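Putative capsular polysaccharide biosynthesis protein (Streptococcus pneumoniae serotype 4, PDB 6EWJ) is a putative PLP-dependent sugar aminotransferase, essential in pneumococcal teichoic acid biosynthesis, that probably transfers an amino group to a sugar intermediate. Local coordinates at residues A[147-158]-A[167-175]; A[332-343]-A[400-409]. All coordinates share one frame; numbering follows the deposited sequence.

Overall arrangement
The two contacts lie at different ends of the subunit. Contact 1 packs helix 144-153 and the loop after it against strand 172-177, a strand of the large mixed sheet. Contact 2 pairs helix 330-342 with helix 391-409, close to the C-terminal end of the chain. Their centres are 44 Å apart, and their nearest atoms about 24 Å. Neither belongs to the cofactor site, although strand 172-177 leads toward His179, which binds pyridoxal 5'-phosphate; the cofactor is not bound in this chain. The second subunit packs Trp253 on the side of helix 330-342 turned away from helix 391-409, but does not touch the segments of contact 1.

Contact 1: residues A[147-158]-A[167-175]; sequences LFQVVEKKRDFF and AFNRIVIVS
Helix 147-153 runs nearly antiparallel to strand 172-175, at 154° with the axes 9.7 Å apart at closest approach; helix 163-168 intervenes, and Asn169-Ile171 leads from it into the strand. Helix 144-153 belongs to the beta-alpha-beta crossover from strand 129-132 to its parallel neighbour 172-177 in the large sheet. Ile173 points toward the helix. Its CD1 sits over one face of the Phe148 ring, 4.0 Å from the centroid, in a CH-pi contact. Val151 CG1 fills the angle between Ile171 and Ile173, touching Ile171 CB at 3.7 Å. Val151 and Ile171 also meet Ile132 of the neighbouring strand.

Arg170 reaches along the helix with its chain extended from CG to NE. Its guanidinium lies between two rings: Phe168 CD2 is over one face and Phe148 CD1 over the other. The Phe148 ring stands 84° to the guanidinium and has Arg170 NH2 at its edge, 3.6 Å from CE1. Ile171 O lies in the guanidinium plane and accepts from Arg170 NH1 (2.9 Å), which also forms a salt bridge with Asp195.

Beyond the helix, Phe158 lays one ring face against the loop backbone, with Arg170 O 3.2 Å from CZ. Its CG lies anti to the backbone N (chi1 -167°), which turns the ring against Asn169 to Ile171. Arg155 reaches the start of the loop, CD 3.4 Å from Asn169 O.

One water takes the N-H of Ile171 and donates to Val151 O, a hydrogen-bonded link between the segments. The direct contacts combine aliphatic packing with rings and side-chain carbons laid on the loop backbone. Asn169 O is buried without a partner, and Asp195 probably offsets the charge of Arg170.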
loop_
_atom_site.group_PDB
_atom_site.type_symbol
_atom_site.label_atom_id
_atom_site.label_comp_id
_atom_site.label_asym_id
_atom_site.label_seq_id
_atom_site.Cartn_x
_atom_site.Cartn_y
_atom_site.Cartn_z
ATOM N N LEU A 147 -15.103 27.041 8.229
ATOM C CA LEU A 147 -15.445 25.805 7.458
ATOM C C LEU A 147 -16.733 25.125 7.942
ATOM O O LEU A 147 -17.603 24.830 7.143
ATOM C CB LEU A 147 -14.288 24.815 7.506
ATOM C CG LEU A 147 -13.154 25.160 6.564
ATOM C CD1 LEU A 147 -11.818 24.521 6.968
ATOM C CD2 LEU A 147 -13.575 24.688 5.152
ATOM N N PHE A 148 -16.862 24.917 9.264
ATOM C CA PHE A 148 -18.093 24.296 9.814
ATOM C C PHE A 148 -19.350 25.173 9.626
ATOM O O PHE A 148 -20.443 24.650 9.429
ATOM C CB PHE A 148 -17.915 23.867 11.288
ATOM C CG PHE A 148 -17.201 22.541 11.442
ATOM C CD1 PHE A 148 -17.847 21.353 11.108
ATOM C CD2 PHE A 148 -15.884 22.473 11.893
ATOM C CE1 PHE A 148 -17.190 20.124 11.207
ATOM C CE2 PHE A 148 -15.244 21.245 12.042
ATOM C CZ PHE A 148 -15.889 20.068 11.667
ATOM N N GLN A 149 -19.167 26.489 9.658
ATOM C CA GLN A 149 -20.266 27.459 9.357
ATOM C C GLN A 149 -20.742 27.319 7.908
ATOM O O GLN A 149 -21.935 27.284 7.652
ATOM C CB GLN A 149 -19.792 28.898 9.612
ATOM C CG GLN A 149 -19.592 29.232 11.086
ATOM C CD GLN A 149 -18.886 30.582 11.341
ATOM O OE1 GLN A 149 -18.435 31.257 10.422
ATOM N NE2 GLN A 149 -18.771 30.958 12.612
ATOM N N VAL A 150 -19.791 27.154 6.975
ATOM C CA VAL A 150 -20.117 26.946 5.543
ATOM C C VAL A 150 -20.958 25.692 5.309
ATOM O O VAL A 150 -22.015 25.770 4.679
ATOM C CB VAL A 150 -18.866 26.876 4.654
ATOM C CG1 VAL A 150 -19.221 26.399 3.255
ATOM C CG2 VAL A 150 -18.162 28.225 4.600
ATOM N N VAL A 151 -20.510 24.547 5.830
ATOM C CA VAL A 151 -21.239 23.280 5.592
ATOM C C VAL A 151 -22.638 23.298 6.214
ATOM O O VAL A 151 -23.596 22.783 5.631
ATOM C CB VAL A 151 -20.464 22.022 6.033
ATOM C CG1 VAL A 151 -19.121 21.941 5.309
ATOM C CG2 VAL A 151 -20.275 21.967 7.538
ATOM N N GLU A 152 -22.739 23.902 7.396
ATOM C CA GLU A 152 -24.025 24.107 8.059
ATOM C C GLU A 152 -24.933 25.004 7.261
ATOM O O GLU A 152 -26.114 24.701 7.135
ATOM C CB GLU A 152 -23.802 24.728 9.419
ATOM C CG GLU A 152 -25.063 25.008 10.234
ATOM C CD GLU A 152 -25.919 23.788 10.520
ATOM O OE1 GLU A 152 -25.449 22.622 10.608
ATOM O OE2 GLU A 152 -27.121 24.034 10.631
ATOM N N LYS A 153 -24.386 26.111 6.762
ATOM C CA LYS A 153 -25.152 27.077 5.976
ATOM C C LYS A 153 -25.745 26.440 4.723
ATOM O O LYS A 153 -26.868 26.742 4.352
ATOM C CB LYS A 153 -24.286 28.287 5.595
ATOM C CG LYS A 153 -24.977 29.285 4.677
ATOM C CD LYS A 153 -24.112 30.511 4.327
ATOM C CE LYS A 153 -24.973 31.698 3.925
ATOM N NZ LYS A 153 -24.153 32.715 3.212
ATOM N N LYS A 154 -24.976 25.558 4.080
ATOM C CA LYS A 154 -25.402 24.892 2.840
ATOM C C LYS A 154 -26.048 23.530 3.053
ATOM O O LYS A 154 -26.238 22.788 2.090
ATOM C CB LYS A 154 -24.190 24.749 1.908
ATOM C CG LYS A 154 -23.546 26.064 1.523
ATOM C CD LYS A 154 -24.490 26.920 0.694
ATOM C CE LYS A 154 -23.735 27.961 -0.096
ATOM N NZ LYS A 154 -24.630 28.704 -1.028
ATOM N N ARG A 155 -26.362 23.186 4.303
ATOM C CA ARG A 155 -26.916 21.877 4.636
ATOM C C ARG A 155 -28.065 21.415 3.702
ATOM O O ARG A 155 -28.130 20.228 3.355
ATOM C CB ARG A 155 -27.297 21.811 6.129
ATOM C CG ARG A 155 -28.253 20.664 6.520
ATOM C CD ARG A 155 -27.835 19.798 7.730
ATOM N NE ARG A 155 -27.085 20.388 8.833
ATOM C CZ ARG A 155 -26.612 19.637 9.823
ATOM N NH1 ARG A 155 -26.785 18.313 9.800
ATOM N NH2 ARG A 155 -25.961 20.192 10.823
ATOM N N ASP A 156 -28.933 22.341 3.283
ATOM C CA ASP A 156 -30.061 22.013 2.390
ATOM C C ASP A 156 -29.672 21.564 0.967
ATOM O O ASP A 156 -30.496 20.953 0.280
ATOM C CB ASP A 156 -31.055 23.174 2.312
ATOM C CG ASP A 156 -31.737 23.465 3.645
ATOM O OD1 ASP A 156 -31.652 22.636 4.581
ATOM O OD2 ASP A 156 -32.377 24.541 3.751
ATOM N N PHE A 157 -28.445 21.863 0.528
ATOM C CA PHE A 157 -27.914 21.301 -0.725
ATOM C C PHE A 157 -27.595 19.798 -0.599
ATOM O O PHE A 157 -27.498 19.110 -1.605
ATOM C CB PHE A 157 -26.642 22.039 -1.177
ATOM C CG PHE A 157 -26.893 23.351 -1.876
ATOM C CD1 PHE A 157 -27.524 24.408 -1.224
ATOM C CD2 PHE A 157 -26.464 23.548 -3.196
ATOM C CE1 PHE A 157 -27.749 25.618 -1.883
ATOM C CE2 PHE A 157 -26.664 24.755 -3.846
ATOM C CZ PHE A 157 -27.307 25.789 -3.192
ATOM N N PHE A 158 -27.412 19.293 0.619
ATOM C CA PHE A 158 -26.917 17.931 0.813
ATOM C C PHE A 158 -28.009 16.883 0.674
ATOM O O PHE A 158 -29.103 17.056 1.183
ATOM C CB PHE A 158 -26.273 17.795 2.192
ATOM C CG PHE A 158 -25.475 16.553 2.354
ATOM C CD1 PHE A 158 -24.188 16.471 1.819
ATOM C CD2 PHE A 158 -25.989 15.453 3.038
ATOM C CE1 PHE A 158 -23.436 15.324 1.965
ATOM C CE2 PHE A 158 -25.229 14.305 3.187
ATOM C CZ PHE A 158 -23.957 14.242 2.654
ATOM N N ALA A 167 -25.554 9.638 8.258
ATOM C CA ALA A 167 -25.267 9.860 9.691
ATOM C C ALA A 167 -24.954 11.350 9.960
ATOM O O ALA A 167 -25.493 11.986 10.867
ATOM C CB ALA A 167 -24.110 8.946 10.127
ATOM N N PHE A 168 -24.001 11.859 9.203
ATOM C CA PHE A 168 -23.658 13.281 9.212
ATOM C C PHE A 168 -24.793 14.196 8.775
ATOM O O PHE A 168 -25.122 15.183 9.432
ATOM C CB PHE A 168 -22.360 13.444 8.379
ATOM C CG PHE A 168 -21.127 13.061 9.127
ATOM C CD1 PHE A 168 -20.619 11.768 9.047
ATOM C CD2 PHE A 168 -20.498 13.966 9.971
ATOM C CE1 PHE A 168 -19.489 11.420 9.752
ATOM C CE2 PHE A 168 -19.364 13.622 10.675
ATOM C CZ PHE A 168 -18.857 12.341 10.559
ATOM N N ASN A 169 -25.396 13.830 7.671
ATOM C CA ASN A 169 -26.367 14.612 6.968
ATOM C C ASN A 169 -25.977 16.023 6.474
ATOM O O ASN A 169 -26.820 16.903 6.295
ATOM C CB ASN A 169 -27.761 14.605 7.615
ATOM C CG ASN A 169 -28.852 14.400 6.566
ATOM O OD1 ASN A 169 -29.585 15.324 6.200
ATOM N ND2 ASN A 169 -28.888 13.190 6.001
ATOM N N ARG A 170 -24.690 16.165 6.204
ATOM C CA ARG A 170 -24.106 17.367 5.670
ATOM C C ARG A 170 -22.794 16.990 4.964
ATOM O O ARG A 170 -22.364 15.822 5.000
ATOM C CB ARG A 170 -23.850 18.364 6.810
ATOM C CG ARG A 170 -23.037 17.826 7.999
ATOM C CD ARG A 170 -22.388 18.981 8.776
ATOM N NE ARG A 170 -21.669 18.541 9.983
ATOM C CZ ARG A 170 -20.418 18.085 10.012
ATOM N NH1 ARG A 170 -19.708 17.948 8.897
ATOM N NH2 ARG A 170 -19.867 17.737 11.168
ATOM N N ILE A 171 -22.151 17.981 4.363
ATOM C CA ILE A 171 -20.800 17.824 3.817
ATOM C C ILE A 171 -19.861 17.417 4.945
ATOM O O ILE A 171 -19.888 18.009 6.016
ATOM C CB ILE A 171 -20.302 19.127 3.140
ATOM C CG1 ILE A 171 -21.104 19.403 1.864
ATOM C CG2 ILE A 171 -18.829 19.016 2.747
ATOM C CD1 ILE A 171 -21.024 20.818 1.342
ATOM N N VAL A 172 -19.025 16.416 4.688
ATOM C CA VAL A 172 -18.070 15.924 5.670
ATOM C C VAL A 172 -16.756 16.657 5.425
ATOM O O VAL A 172 -16.312 16.798 4.244
ATOM C CB VAL A 172 -17.930 14.378 5.592
ATOM C CG1 VAL A 172 -16.793 13.883 6.488
ATOM C CG2 VAL A 172 -19.239 13.690 5.978
ATOM N N ILE A 173 -16.107 17.107 6.512
ATOM C CA ILE A 173 -14.862 17.829 6.390
ATOM C C ILE A 173 -13.728 16.951 6.788
ATOM O O ILE A 173 -13.676 16.528 7.924
ATOM C CB ILE A 173 -14.838 19.135 7.207
ATOM C CG1 ILE A 173 -16.007 20.026 6.787
ATOM C CG2 ILE A 173 -13.517 19.852 6.965
ATOM C CD1 ILE A 173 -16.118 21.316 7.566
ATOM N N VAL A 174 -12.820 16.700 5.837
ATOM C CA VAL A 174 -11.715 15.775 6.015
ATOM C C VAL A 174 -10.427 16.561 5.935
ATOM O O VAL A 174 -10.042 17.040 4.855
ATOM C CB VAL A 174 -11.705 14.700 4.932
ATOM C CG1 VAL A 174 -10.473 13.812 5.060
ATOM C CG2 VAL A 174 -13.006 13.907 4.988
ATOM N N SER A 175 -9.713 16.632 7.044
ATOM C CA SER A 175 -8.429 17.321 7.089
ATOM C C SER A 175 -7.290 16.541 6.439
ATOM O O SER A 175 -6.981 15.404 6.885
ATOM C CB SER A 175 -8.017 17.606 8.546
ATOM O OG SER A 175 -6.677 18.136 8.563
HETATM O O HOH W 1 -23.627 20.107 4.101
#

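Contact 2: residues A[332-343]-A[400-409]; sequences ERNLIIQELAKA and TFKTVSEKVL
The Phe401 ring meets helix 332-342 at its edge, where Ile336 CG2 lies in the ring plane 3.7 Å from CE1. Leu340 CD1 comes to the same ring obliquely, 4.0 Å from CD1. The two helices pack knobs-into-holes, their segment axes 9.5 Å apart and crossing at 135°. Phe401 CG is anti to the backbone N (chi1 -170°), which turns the ring out of the helix pair toward Ile381 and Leu383 of strand 380-383. Phe401 and Ser405 also rest on strands 304-306 and 321-325, and Ile336 on Ile381, so the helices cover these strands of the C-terminal part. The other flat group is the guanidinium of Arg333, on the far side of its helix. Asn334 OD1 lies at its edge, gripped side-on by NE and NH2, and Trp253 of the second subunit makes a cation-pi contact with it.

Ile336 sits among Phe401, Val404, Ser405 and Val408. Val408 returns the fit among Glu332, Leu335, Ile336 and Glu339, its CG2 3.7 Å from Ile336 CG1. Val404 CG1 presses on Glu339 CB. Where the first helix ends, Ala343 CB rests on Thr400 CG2. At the opposite end, Leu409 CD2 touches the carboxylate of Glu332, the two side chains crossing at about a right angle; Glu332 OE1 is bonded to Ser329 N.

The buried hydroxyl of Ser405 is satisfied within its own helix by Phe401 O. At the solvent side, Glu339 bends at chi2 (-70°) and bridges Lys407 across the helices and Lys342 in its own. Lys407 NZ meets Glu339 OE1 at 2.6 Å, from above the carboxylate plane.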
loop_
_atom_site.group_PDB
_atom_site.type_symbol
_atom_site.label_atom_id
_atom_site.label_comp_id
_atom_site.label_asym_id
_atom_site.label_seq_id
_atom_site.Cartn_x
_atom_site.Cartn_y
_atom_site.Cartn_z
ATOM N N GLU A 332 12.444 35.359 -11.376
ATOM C CA GLU A 332 13.349 35.830 -10.324
ATOM C C GLU A 332 13.353 34.854 -9.161
ATOM O O GLU A 332 14.409 34.563 -8.602
ATOM C CB GLU A 332 12.973 37.247 -9.878
ATOM C CG GLU A 332 13.246 38.305 -10.934
ATOM C CD GLU A 332 12.603 39.650 -10.610
ATOM O OE1 GLU A 332 11.581 39.675 -9.888
ATOM O OE2 GLU A 332 13.121 40.673 -11.062
ATOM N N ARG A 333 12.184 34.327 -8.810
ATOM C CA ARG A 333 12.101 33.262 -7.775
ATOM C C ARG A 333 12.969 32.091 -8.161
ATOM O O ARG A 333 13.716 31.541 -7.325
ATOM C CB ARG A 333 10.663 32.773 -7.544
ATOM C CG ARG A 333 10.493 31.861 -6.286
ATOM C CD ARG A 333 10.817 30.383 -6.494
ATOM N NE ARG A 333 10.116 29.881 -7.666
ATOM C CZ ARG A 333 8.836 29.554 -7.695
ATOM N NH1 ARG A 333 8.076 29.602 -6.616
ATOM N NH2 ARG A 333 8.326 29.130 -8.841
ATOM N N ASN A 334 12.866 31.657 -9.412
ATOM C CA ASN A 334 13.607 30.463 -9.837
ATOM C C ASN A 334 15.106 30.743 -9.746
ATOM O O ASN A 334 15.833 29.886 -9.279
ATOM C CB ASN A 334 13.185 30.000 -11.241
ATOM C CG ASN A 334 11.714 29.579 -11.319
ATOM O OD1 ASN A 334 11.042 29.310 -10.315
ATOM N ND2 ASN A 334 11.203 29.504 -12.570
ATOM N N LEU A 335 15.533 31.949 -10.159
ATOM C CA LEU A 335 16.957 32.344 -10.072
ATOM C C LEU A 335 17.435 32.331 -8.628
ATOM O O LEU A 335 18.466 31.720 -8.332
ATOM C CB LEU A 335 17.237 33.709 -10.728
ATOM C CG LEU A 335 18.703 34.214 -10.734
ATOM C CD1 LEU A 335 19.712 33.156 -11.221
ATOM C CD2 LEU A 335 18.844 35.469 -11.563
ATOM N N ILE A 336 16.630 32.886 -7.715
ATOM C CA ILE A 336 16.956 32.852 -6.264
ATOM C C ILE A 336 17.170 31.403 -5.740
ATOM O O ILE A 336 18.125 31.131 -5.013
ATOM C CB ILE A 336 15.907 33.609 -5.410
ATOM C CG1 ILE A 336 15.968 35.119 -5.700
ATOM C CG2 ILE A 336 16.155 33.384 -3.910
ATOM C CD1 ILE A 336 14.782 35.924 -5.190
ATOM N N ILE A 337 16.326 30.466 -6.146
ATOM C CA ILE A 337 16.517 29.070 -5.742
ATOM C C ILE A 337 17.850 28.517 -6.241
ATOM O O ILE A 337 18.591 27.891 -5.482
ATOM C CB ILE A 337 15.373 28.171 -6.202
ATOM C CG1 ILE A 337 14.163 28.448 -5.316
ATOM C CG2 ILE A 337 15.753 26.691 -6.131
ATOM C CD1 ILE A 337 12.909 27.791 -5.821
ATOM N N GLN A 338 18.173 28.766 -7.499
ATOM C CA GLN A 338 19.472 28.301 -8.041
ATOM C C GLN A 338 20.688 28.982 -7.348
ATOM O O GLN A 338 21.732 28.336 -7.142
ATOM C CB GLN A 338 19.520 28.444 -9.574
ATOM C CG GLN A 338 18.438 27.681 -10.336
ATOM C CD GLN A 338 18.439 26.179 -10.147
ATOM O OE1 GLN A 338 19.463 25.550 -9.829
ATOM N NE2 GLN A 338 17.263 25.570 -10.375
ATOM N N GLU A 339 20.548 30.261 -6.984
ATOM C CA GLU A 339 21.589 30.958 -6.215
ATOM C C GLU A 339 21.721 30.415 -4.788
ATOM O O GLU A 339 22.827 30.337 -4.260
ATOM C CB GLU A 339 21.312 32.456 -6.129
ATOM C CG GLU A 339 21.610 33.214 -7.409
ATOM C CD GLU A 339 23.092 33.313 -7.696
ATOM O OE1 GLU A 339 23.897 33.521 -6.753
ATOM O OE2 GLU A 339 23.466 33.185 -8.874
ATOM N N LEU A 340 20.610 30.055 -4.165
ATOM C CA LEU A 340 20.668 29.363 -2.851
ATOM C C LEU A 340 21.418 28.040 -2.960
ATOM O O LEU A 340 22.256 27.709 -2.116
ATOM C CB LEU A 340 19.268 29.114 -2.287
ATOM C CG LEU A 340 18.558 30.369 -1.728
ATOM C CD1 LEU A 340 17.110 30.062 -1.364
ATOM C CD2 LEU A 340 19.301 30.876 -0.500
ATOM N N ALA A 341 21.138 27.321 -4.040
ATOM C CA ALA A 341 21.761 26.030 -4.295
ATOM C C ALA A 341 23.284 26.146 -4.503
ATOM O O ALA A 341 24.040 25.355 -3.952
ATOM C CB ALA A 341 21.106 25.359 -5.485
ATOM N N LYS A 342 23.732 27.179 -5.224
ATOM C CA LYS A 342 25.178 27.451 -5.366
ATOM C C LYS A 342 25.858 27.784 -4.052
ATOM O O LYS A 342 27.064 27.583 -3.911
ATOM C CB LYS A 342 25.441 28.584 -6.358
ATOM C CG LYS A 342 25.155 28.206 -7.794
ATOM C CD LYS A 342 25.442 29.371 -8.724
ATOM C CE LYS A 342 24.768 29.167 -10.070
ATOM N NZ LYS A 342 24.685 30.465 -10.794
ATOM N N ALA A 343 25.081 28.320 -3.108
ATOM C CA ALA A 343 25.573 28.675 -1.780
ATOM C C ALA A 343 25.432 27.500 -0.772
ATOM O O ALA A 343 25.643 27.687 0.418
ATOM C CB ALA A 343 24.839 29.922 -1.286
ATOM N N THR A 400 22.339 34.500 3.853
ATOM C CA THR A 400 22.477 34.168 2.404
ATOM C C THR A 400 21.201 34.444 1.592
ATOM O O THR A 400 21.260 35.024 0.515
ATOM C CB THR A 400 22.914 32.706 2.176
ATOM O OG1 THR A 400 24.122 32.423 2.890
ATOM C CG2 THR A 400 23.149 32.434 0.691
ATOM N N PHE A 401 20.047 34.078 2.136
ATOM C CA PHE A 401 18.781 34.292 1.451
ATOM C C PHE A 401 18.514 35.809 1.261
ATOM O O PHE A 401 18.094 36.243 0.174
ATOM C CB PHE A 401 17.659 33.590 2.241
ATOM C CG PHE A 401 16.328 33.509 1.557
ATOM C CD1 PHE A 401 16.175 33.602 0.162
ATOM C CD2 PHE A 401 15.206 33.278 2.319
ATOM C CE1 PHE A 401 14.922 33.489 -0.423
ATOM C CE2 PHE A 401 13.957 33.160 1.746
ATOM C CZ PHE A 401 13.807 33.276 0.373
ATOM N N LYS A 402 18.803 36.609 2.294
ATOM C CA LYS A 402 18.700 38.073 2.148
ATOM C C LYS A 402 19.626 38.623 1.064
ATOM O O LYS A 402 19.166 39.300 0.155
ATOM C CB LYS A 402 19.021 38.792 3.449
ATOM C CG LYS A 402 17.970 38.629 4.525
ATOM C CD LYS A 402 18.430 39.408 5.743
ATOM C CE LYS A 402 18.210 38.671 7.020
ATOM N NZ LYS A 402 18.571 39.522 8.192
ATOM N N THR A 403 20.916 38.285 1.150
ATOM C CA THR A 403 21.922 38.735 0.177
ATOM C C THR A 403 21.579 38.311 -1.248
ATOM O O THR A 403 21.689 39.110 -2.190
ATOM C CB THR A 403 23.332 38.212 0.540
ATOM O OG1 THR A 403 23.692 38.691 1.829
ATOM C CG2 THR A 403 24.415 38.672 -0.476
ATOM N N VAL A 404 21.182 37.053 -1.397
ATOM C CA VAL A 404 20.851 36.498 -2.708
ATOM C C VAL A 404 19.637 37.169 -3.320
ATOM O O VAL A 404 19.657 37.498 -4.498
ATOM C CB VAL A 404 20.659 34.958 -2.643
ATOM C CG1 VAL A 404 19.850 34.450 -3.818
ATOM C CG2 VAL A 404 22.022 34.268 -2.611
ATOM N N SER A 405 18.574 37.317 -2.541
ATOM C CA SER A 405 17.361 38.003 -3.001
ATOM C C SER A 405 17.668 39.422 -3.477
ATOM O O SER A 405 17.243 39.826 -4.557
ATOM C CB SER A 405 16.307 38.064 -1.885
ATOM O OG SER A 405 15.910 36.754 -1.488
ATOM N N GLU A 406 18.401 40.174 -2.653
ATOM C CA GLU A 406 18.836 41.543 -3.024
ATOM C C GLU A 406 19.617 41.533 -4.338
ATOM O O GLU A 406 19.318 42.290 -5.253
ATOM C CB GLU A 406 19.713 42.156 -1.933
ATOM C CG GLU A 406 19.006 42.524 -0.636
ATOM C CD GLU A 406 19.981 42.915 0.474
ATOM O OE1 GLU A 406 20.964 43.636 0.152
ATOM O OE2 GLU A 406 19.774 42.520 1.654
ATOM N N LYS A 407 20.587 40.630 -4.441
ATOM C CA LYS A 407 21.396 40.510 -5.657
ATOM C C LYS A 407 20.549 40.269 -6.901
ATOM O O LYS A 407 20.729 40.963 -7.896
ATOM C CB LYS A 407 22.448 39.421 -5.515
ATOM C CG LYS A 407 23.377 39.265 -6.723
ATOM C CD LYS A 407 24.498 38.257 -6.517
ATOM C CE LYS A 407 23.978 36.825 -6.574
ATOM N NZ LYS A 407 24.596 35.784 -5.697
ATOM N N VAL A 408 19.613 39.324 -6.836
ATOM C CA VAL A 408 18.749 38.998 -7.984
ATOM C C VAL A 408 17.877 40.195 -8.396
ATOM O O VAL A 408 17.756 40.491 -9.583
ATOM C CB VAL A 408 17.870 37.754 -7.702
ATOM C CG1 VAL A 408 16.785 37.564 -8.759
ATOM C CG2 VAL A 408 18.742 36.515 -7.630
ATOM N N LEU A 409 17.287 40.887 -7.425
ATOM C CA LEU A 409 16.445 42.036 -7.733
ATOM C C LEU A 409 17.256 43.250 -8.226
ATOM O O LEU A 409 16.847 43.898 -9.197
ATOM C CB LEU A 409 15.559 42.399 -6.541
ATOM C CG LEU A 409 14.524 41.297 -6.237
ATOM C CD1 LEU A 409 13.947 41.451 -4.840
ATOM C CD2 LEU A 409 13.403 41.252 -7.273
#